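Local structure of response regulator CheY-like protein (Mesorhizobium loti, 3SNK) at residues A[21-26]-A[64-69]; A[89-94]-A[110-115]. The protein is probably an ATP-binding and ATP-hydrolysing pilus assembly protein, of which this chain forms the N-terminal CheY-like receiver domain. All coordinates share one frame; numbering follows the deposited sequence.

Interaction 1: residues A[21-26]-A[64-69]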
# COMPACT_ATOMS: atom_id res chain seq x y z
N SER A 21 5.45 4.94 0.83
CA SER A 21 4.95 6.23 1.32
C SER A 21 6.01 7.31 1.29
O SER A 21 7.17 7.00 1.55
CB SER A 21 4.46 6.08 2.76
OG SER A 21 3.90 7.28 3.27
N SER A 22 5.62 8.57 1.04
CA SER A 22 6.56 9.70 1.11
C SER A 22 6.27 10.52 2.41
O SER A 22 6.87 11.57 2.63
CB SER A 22 6.46 10.58 -0.14
OG SER A 22 7.04 9.96 -1.28
N ASP A 23 5.38 9.99 3.28
CA ASP A 23 5.00 10.62 4.55
C ASP A 23 5.74 9.94 5.71
O ASP A 23 5.41 8.81 6.06
CB ASP A 23 3.46 10.56 4.73
CG ASP A 23 2.89 11.01 6.07
OD1 ASP A 23 3.67 11.17 7.03
OD2 ASP A 23 1.65 11.08 6.19
N PRO A 24 6.72 10.63 6.35
CA PRO A 24 7.48 9.99 7.44
C PRO A 24 6.66 9.58 8.65
O PRO A 24 7.05 8.64 9.34
CB PRO A 24 8.51 11.04 7.83
CG PRO A 24 8.02 12.32 7.26
CD PRO A 24 7.26 11.96 6.03
N ASN A 25 5.56 10.31 8.96
CA ASN A 25 4.73 10.01 10.13
C ASN A 25 3.96 8.71 9.90
O ASN A 25 3.90 7.87 10.79
CB ASN A 25 3.77 11.16 10.45
CG ASN A 25 4.48 12.46 10.76
OD1 ASN A 25 5.20 12.58 11.76
ND2 ASN A 25 4.31 13.46 9.90
N PHE A 26 3.41 8.56 8.70
CA PHE A 26 2.66 7.40 8.26
C PHE A 26 3.55 6.15 8.23
O PHE A 26 3.10 5.09 8.67
CB PHE A 26 2.07 7.68 6.86
CG PHE A 26 1.32 6.54 6.23
CD1 PHE A 26 -0.02 6.32 6.53
CD2 PHE A 26 1.93 5.70 5.31
CE1 PHE A 26 -0.71 5.27 5.95
CE2 PHE A 26 1.23 4.64 4.74
CZ PHE A 26 -0.08 4.43 5.07
N ILE A 64 1.05 -1.92 0.83
CA ILE A 64 0.36 -0.75 1.37
C ILE A 64 0.89 0.43 0.61
O ILE A 64 2.10 0.72 0.63
CB ILE A 64 0.43 -0.58 2.89
CG1 ILE A 64 -0.18 -1.82 3.59
CG2 ILE A 64 -0.30 0.71 3.33
CD1 ILE A 64 0.10 -1.93 5.06
N LEU A 65 -0.00 1.07 -0.12
CA LEU A 65 0.44 2.17 -0.97
C LEU A 65 -0.19 3.48 -0.49
O LEU A 65 -1.41 3.64 -0.51
CB LEU A 65 0.13 1.87 -2.45
CG LEU A 65 0.49 2.93 -3.49
CD1 LEU A 65 2.01 3.17 -3.57
CD2 LEU A 65 -0.07 2.56 -4.84
N ASP A 66 0.67 4.38 0.00
CA ASP A 66 0.24 5.71 0.43
C ASP A 66 0.31 6.63 -0.78
O ASP A 66 1.40 7.03 -1.18
CB ASP A 66 1.11 6.24 1.58
CG ASP A 66 0.79 7.65 2.05
OD1 ASP A 66 -0.32 8.15 1.73
OD2 ASP A 66 1.62 8.23 2.81
N LEU A 67 -0.85 6.94 -1.35
CA LEU A 67 -0.99 7.79 -2.53
C LEU A 67 -0.96 9.28 -2.17
O LEU A 67 -0.66 10.11 -3.04
CB LEU A 67 -2.29 7.45 -3.25
CG LEU A 67 -2.32 6.06 -3.89
CD1 LEU A 67 -3.72 5.61 -4.10
CD2 LEU A 67 -1.54 6.06 -5.20
N GLY A 68 -1.27 9.61 -0.92
CA GLY A 68 -1.33 10.99 -0.43
C GLY A 68 -2.37 11.78 -1.19
O GLY A 68 -3.52 11.33 -1.31
N GLY A 69 -1.94 12.89 -1.79
CA GLY A 69 -2.77 13.72 -2.67
C GLY A 69 -3.12 13.06 -4.00
O GLY A 69 -3.91 13.61 -4.77
O HOH W 1 2.70 9.96 0.81
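Ser21 OG donates a short hydrogen bond of 2.5 Å to Asp66 OD2, reaching the anti lone pair of that oxygen, the one turned away from OD1. A water accepts from Ser22 N and donates weakly to the same Asp66 OD2. With OG anti to the backbone N (chi1 -177°), the Ser21 hydroxyl also accepts from Asp23 N at 3.1 Å, which closes an ST turn at the start of the loop. Phe26 bounds the carboxylate from another direction: Asp66 CG lies 3.9 Å above one face of the ring, offset toward the rim, and the ring and carboxylate planes are 44° apart. Phe26 CE2 comes within 3.5 Å of Asp66 CB, while Ile64 CG2 meets CZ at the ring edge. Asp66 sits toward the end of strand 62-68, where CheY-like receiver domains carry their phosphoacceptor aspartate, and is probably its counterpart; Asp23, in the loop after strand 15-20, adds a second carboxylate. An alanine in place of Ser21 would probably leave Asp66 OD2 without this donor and Asp23 N without its acceptor, freeing the loop to shift. Farther out, Asp23 OD2 stands 4.4 Å from Asp66 OD2, and Lys116 forms salt bridges with both carboxylates. Asp23 is itself fixed as the N-cap of helix 24-36, its OD1 accepting from Phe26 N at 3.1 Å and, weakly, from Asn25 N.

Interaction 2: residues A[89-94]-A[110-115]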
# COMPACT_ATOMS: atom_id res chain seq x y z
N PRO A 89 -2.80 -8.62 -2.40
CA PRO A 89 -3.71 -7.55 -1.95
C PRO A 89 -2.99 -6.21 -1.86
O PRO A 89 -1.82 -6.12 -1.44
CB PRO A 89 -4.17 -8.01 -0.56
CG PRO A 89 -3.89 -9.48 -0.53
CD PRO A 89 -2.70 -9.69 -1.39
N LEU A 90 -3.71 -5.16 -2.25
CA LEU A 90 -3.20 -3.81 -2.23
C LEU A 90 -4.09 -2.97 -1.35
O LEU A 90 -5.32 -2.95 -1.53
CB LEU A 90 -3.13 -3.27 -3.68
CG LEU A 90 -2.89 -1.74 -3.87
CD1 LEU A 90 -1.53 -1.35 -3.37
CD2 LEU A 90 -2.97 -1.35 -5.37
N ILE A 91 -3.50 -2.32 -0.37
CA ILE A 91 -4.26 -1.44 0.52
C ILE A 91 -3.89 -0.04 0.12
O ILE A 91 -2.70 0.30 0.16
CB ILE A 91 -4.07 -1.74 2.03
CG1 ILE A 91 -4.63 -3.14 2.36
CG2 ILE A 91 -4.76 -0.67 2.90
CD1 ILE A 91 -4.09 -3.76 3.67
N ALA A 92 -4.88 0.73 -0.33
CA ALA A 92 -4.60 2.10 -0.76
C ALA A 92 -4.98 3.08 0.34
O ALA A 92 -6.04 2.97 0.94
CB ALA A 92 -5.35 2.43 -2.04
N VAL A 93 -4.06 4.02 0.61
CA VAL A 93 -4.26 5.08 1.58
C VAL A 93 -4.11 6.38 0.81
O VAL A 93 -3.12 6.58 0.09
CB VAL A 93 -3.32 5.01 2.82
CG1 VAL A 93 -3.71 6.05 3.87
CG2 VAL A 93 -3.31 3.61 3.43
N SER A 94 -5.10 7.25 0.92
CA SER A 94 -5.03 8.53 0.25
C SER A 94 -5.83 9.56 0.99
O SER A 94 -6.65 9.22 1.85
CB SER A 94 -5.55 8.40 -1.19
OG SER A 94 -6.97 8.35 -1.21
N ALA A 110 -7.43 -2.23 -5.69
CA ALA A 110 -7.07 -2.25 -4.28
C ALA A 110 -8.20 -2.91 -3.51
O ALA A 110 -9.36 -2.76 -3.88
CB ALA A 110 -6.83 -0.83 -3.78
N SER A 111 -7.87 -3.68 -2.46
CA SER A 111 -8.91 -4.35 -1.67
C SER A 111 -9.53 -3.37 -0.71
O SER A 111 -10.74 -3.43 -0.44
CB SER A 111 -8.34 -5.54 -0.90
OG SER A 111 -7.46 -5.11 0.13
N ASP A 112 -8.71 -2.42 -0.20
CA ASP A 112 -9.21 -1.43 0.73
C ASP A 112 -8.77 -0.01 0.35
O ASP A 112 -7.65 0.19 -0.10
CB ASP A 112 -8.76 -1.77 2.17
CG ASP A 112 -9.11 -3.19 2.65
OD1 ASP A 112 -10.25 -3.39 3.12
OD2 ASP A 112 -8.25 -4.09 2.54
N TRP A 113 -9.66 0.97 0.54
CA TRP A 113 -9.41 2.39 0.32
C TRP A 113 -9.47 3.14 1.67
O TRP A 113 -10.55 3.52 2.10
CB TRP A 113 -10.43 2.99 -0.64
CG TRP A 113 -10.40 2.55 -2.07
CD1 TRP A 113 -9.59 1.61 -2.66
CD2 TRP A 113 -11.28 3.02 -3.09
NE1 TRP A 113 -9.93 1.46 -3.98
CE2 TRP A 113 -10.96 2.33 -4.28
CE3 TRP A 113 -12.31 3.98 -3.12
CZ2 TRP A 113 -11.60 2.59 -5.49
CZ3 TRP A 113 -12.96 4.22 -4.32
CH2 TRP A 113 -12.62 3.52 -5.48
N LEU A 114 -8.33 3.35 2.31
CA LEU A 114 -8.32 4.02 3.61
C LEU A 114 -8.03 5.50 3.44
O LEU A 114 -7.26 5.88 2.56
CB LEU A 114 -7.30 3.35 4.55
CG LEU A 114 -7.44 1.80 4.70
CD1 LEU A 114 -6.30 1.22 5.52
CD2 LEU A 114 -8.79 1.40 5.32
N HIS A 115 -8.71 6.33 4.23
CA HIS A 115 -8.63 7.79 4.19
C HIS A 115 -7.82 8.29 5.38
O HIS A 115 -8.07 7.88 6.51
CB HIS A 115 -10.06 8.38 4.15
CG HIS A 115 -10.14 9.86 3.97
ND1 HIS A 115 -9.86 10.46 2.75
CD2 HIS A 115 -10.53 10.82 4.85
CE1 HIS A 115 -10.04 11.76 2.93
NE2 HIS A 115 -10.44 12.03 4.18
O HOH W 2 -7.81 5.62 -0.36
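Leu90, Ala92 and Ser94 join Ser111, Asp112 and Leu114 through a ladder of backbone hydrogen bonds between two parallel strands, whose axes approach to 4.7 Å at 25°. Ser111 N donates to Leu90 O at the start of the ladder. Ala92 is gripped at both ends, its N donating to Asp112 O (2.8 Å) and its O accepting from Leu114 N (2.7 Å, 163° at the hydrogen). Ser94 N then bonds to Leu114 O, which also takes a CA-H...O contact from Val93 CA at 3.3 Å. A water donates to Ser94 OG and Leu114 O, tying the Ser94 hydroxyl to the carbonyl of the last rung.

The apolar contacts divide between the two faces of the sheet. On one, Ile91 CG2 packs 3.6 Å from Leu114 CD1, and Leu114 CB lies near Val93 CG2. On the other, Ala92 CB touches Ala110 CB at 4.0 Å and lies obliquely near the indole of Trp113. Within 110-115, Ser111 OG donates to Asp112 OD2 at 2.7 Å from above the carboxylate plane, and it is also hydrogen-bonded with His130 NE2.

The strands are the two halves of a beta-alpha-beta crossover through helix 99-107, which rests on Ala92 and Trp113. Helix 120-129 covers the Ile91, Asp112 and Leu114 face, and strand 62-68 flanks strand 90-94 on its other edge.

Both contacts belong to one parallel sheet and meet where strand 62-68 lies beside strand 90-94: Leu65 N and Leu67 N probably donate to Ile91 O and Val93 O. Interaction 1 is the more buried, yet it depends on side chains, with a polar cluster set at the C-terminal ends of the parallel strands and a single aromatic ring beside it. Interaction 2 is larger and depends mainly on backbone bonds and aliphatic side chains, running from a buried strand to an outermost one, where Trp113 and His115 are exposed. Lys116, directly after strand 112-115, forms salt bridges with Asp23 and Asp66 and so links the end of interaction 2 to interaction 1.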